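Putative glycosyl hydrolase (Parabacteroides distasonis, PDB 4QHZ) probably acts as a hydrolase of the 3-keto-disaccharide hydrolase family and binds magnesium. Local coordinates at residues Glu128-Asp133 against Ile225-Gly230. Residues are numbered along the deposited sequence; the frame is centred on the assembly and turned at random.
With MG (magnesium ion), chain I.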
loop_
_atom_site.group_PDB
_atom_site.type_symbol
_atom_site.label_atom_id
_atom_site.label_comp_id
_atom_site.label_asym_id
_atom_site.label_seq_id
_atom_site.Cartn_x
_atom_site.Cartn_y
_atom_site.Cartn_z
ATOM N N GLU C 128 -7.758 19.596 -0.866
ATOM C CA GLU C 128 -6.974 20.778 -0.491
ATOM C C GLU C 128 -5.727 20.447 0.326
ATOM O O GLU C 128 -5.815 19.832 1.387
ATOM C CB GLU C 128 -7.802 21.797 0.312
ATOM C CG GLU C 128 -7.030 23.095 0.574
ATOM C CD GLU C 128 -7.775 24.122 1.409
ATOM O OE1 GLU C 128 -8.813 23.779 2.015
ATOM O OE2 GLU C 128 -7.307 25.288 1.464
ATOM N N VAL C 129 -4.577 20.881 -0.181
ATOM C CA VAL C 129 -3.379 21.025 0.624
ATOM C C VAL C 129 -3.416 22.441 1.177
ATOM O O VAL C 129 -3.321 23.409 0.423
ATOM C CB VAL C 129 -2.087 20.809 -0.187
ATOM C CG1 VAL C 129 -0.864 20.923 0.720
ATOM C CG2 VAL C 129 -2.112 19.456 -0.885
ATOM N N GLN C 130 -3.572 22.558 2.492
ATOM C CA GLN C 130 -3.795 23.851 3.130
ATOM C C GLN C 130 -2.587 24.774 2.999
ATOM O O GLN C 130 -1.441 24.346 3.131
ATOM C CB GLN C 130 -4.147 23.662 4.610
ATOM C CG GLN C 130 -4.323 24.944 5.420
ATOM C CD GLN C 130 -5.584 25.726 5.061
ATOM O OE1 GLN C 130 -5.790 26.104 3.904
ATOM N NE2 GLN C 130 -6.436 25.975 6.058
ATOM N N VAL C 131 -2.877 26.038 2.710
ATOM C CA VAL C 131 -1.911 27.112 2.792
ATOM C C VAL C 131 -2.413 28.106 3.837
ATOM O O VAL C 131 -3.578 28.505 3.818
ATOM C CB VAL C 131 -1.724 27.799 1.428
ATOM C CG1 VAL C 131 -0.969 29.119 1.572
ATOM C CG2 VAL C 131 -1.002 26.857 0.476
ATOM N N LEU C 132 -1.536 28.477 4.767
ATOM C CA LEU C 132 -1.909 29.325 5.895
ATOM C C LEU C 132 -0.657 29.866 6.564
ATOM O O LEU C 132 0.387 29.203 6.563
ATOM C CB LEU C 132 -2.730 28.527 6.905
ATOM C CG LEU C 132 -3.445 29.269 8.030
ATOM C CD1 LEU C 132 -4.510 30.214 7.489
ATOM C CD2 LEU C 132 -4.068 28.264 8.986
ATOM N N ASP C 133 -0.743 31.069 7.129
ATOM C CA ASP C 133 0.357 31.572 7.936
ATOM C C ASP C 133 0.291 30.970 9.332
ATOM O O ASP C 133 -0.445 31.456 10.190
ATOM C CB ASP C 133 0.359 33.096 8.043
ATOM C CG ASP C 133 1.575 33.609 8.803
ATOM O OD1 ASP C 133 2.543 32.841 8.961
ATOM O OD2 ASP C 133 1.567 34.777 9.245
ATOM N N ILE C 225 -6.570 23.986 -8.444
ATOM C CA ILE C 225 -7.291 25.183 -8.047
ATOM C C ILE C 225 -6.568 25.850 -6.885
ATOM O O ILE C 225 -6.238 25.189 -5.898
ATOM C CB ILE C 225 -8.746 24.886 -7.625
ATOM C CG1 ILE C 225 -9.471 24.080 -8.709
ATOM C CG2 ILE C 225 -9.488 26.188 -7.326
ATOM C CD1 ILE C 225 -10.904 23.710 -8.356
ATOM N N LEU C 226 -6.325 27.153 -7.015
ATOM C CA LEU C 226 -5.770 27.957 -5.936
ATOM C C LEU C 226 -6.900 28.731 -5.264
ATOM O O LEU C 226 -7.696 29.410 -5.922
ATOM C CB LEU C 226 -4.685 28.908 -6.451
ATOM C CG LEU C 226 -3.425 28.249 -7.022
ATOM C CD1 LEU C 226 -2.443 29.296 -7.534
ATOM C CD2 LEU C 226 -2.739 27.365 -5.989
ATOM N N GLN C 227 -6.943 28.638 -3.944
ATOM C CA GLN C 227 -8.071 29.133 -3.165
ATOM C C GLN C 227 -7.975 30.630 -2.838
ATOM O O GLN C 227 -6.946 31.115 -2.369
ATOM C CB GLN C 227 -8.168 28.330 -1.869
ATOM C CG GLN C 227 -9.336 28.686 -0.955
ATOM C CD GLN C 227 -9.222 27.980 0.386
ATOM O OE1 GLN C 227 -8.216 28.111 1.084
ATOM N NE2 GLN C 227 -10.243 27.213 0.746
ATOM N N SER C 228 -9.064 31.340 -3.103
ATOM C CA SER C 228 -9.290 32.676 -2.590
ATOM C C SER C 228 -10.192 32.568 -1.365
ATOM O O SER C 228 -11.400 32.418 -1.492
ATOM C CB SER C 228 -9.948 33.557 -3.649
ATOM O OG SER C 228 -10.307 34.814 -3.100
ATOM N N HIS C 229 -9.591 32.596 -0.182
ATOM C CA HIS C 229 -10.325 32.442 1.068
ATOM C C HIS C 229 -10.789 33.827 1.528
ATOM O O HIS C 229 -9.974 34.687 1.849
ATOM C CB HIS C 229 -9.443 31.758 2.115
ATOM C CG HIS C 229 -10.198 31.238 3.295
ATOM N ND1 HIS C 229 -10.340 31.959 4.462
ATOM C CD2 HIS C 229 -10.849 30.067 3.490
ATOM C CE1 HIS C 229 -11.062 31.260 5.317
ATOM N NE2 HIS C 229 -11.383 30.109 4.755
ATOM N N GLY C 230 -12.099 34.038 1.571
ATOM C CA GLY C 230 -12.662 35.390 1.689
ATOM C C GLY C 230 -12.579 36.135 3.017
ATOM O O GLY C 230 -13.348 37.071 3.242
HETATM MG MG MG I . -7.278 27.119 2.739
HETATM O O HOH W 1 -8.743 26.238 3.697
#
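Glu-128 and Gln-227 meet across a magnesium ion held, in a concanavalin-like beta-sandwich, between strand 127-131 and the segment 225-230, which includes strand 225-226. In the five-stranded antiparallel sheet, strand 127-131 is an edge and strand 119-123 separates it from strand 225-226; since both pair antiparallel with this shared neighbour, they run in the same direction. The closest CA approach, 8.8 Å between Glu-128 CA and Ile-225 CA, fits one intervening strand. The two segments bury just 79 Å² between them, both sides summed, so the metal is their principal link.

Glu-128 spans the gap with an extended chain and binds by one carboxylate oxygen: OE2 lies 2.2 Å from magnesium, whereas OE1 is too distant to coordinate. Gln-227 reaches in from 225-230, also extended, with its modelled OE1 2.1 Å from magnesium. The two chains cross nearly perpendicularly, with carboxylate and amide planes 86° apart. Gln-130 starts out facing away from 225-230, but the bend at chi2 (71°) brings its end back, placing OE1 2.1 Å from magnesium. The same oxygen accepts a weak bond from Val-131 N, while NE2 is hydrogen-bonded outside the two segments, with Gly-143 as its partner.

The OE1 atoms of Gln-130 and Gln-227 sit opposite each other, about 160° apart as seen from magnesium, and Glu-128 OE2 is roughly perpendicular to both. Asn-118 OD1 and Ser-119 O bring the ligands to six with a water, consistent with the octahedral geometry expected of magnesium. That water, 2.0 Å from magnesium, weakly donates to Glu-128 OE1 at 3.0 Å and weakly accepts from Gln-130 NE2 at 3.3 Å.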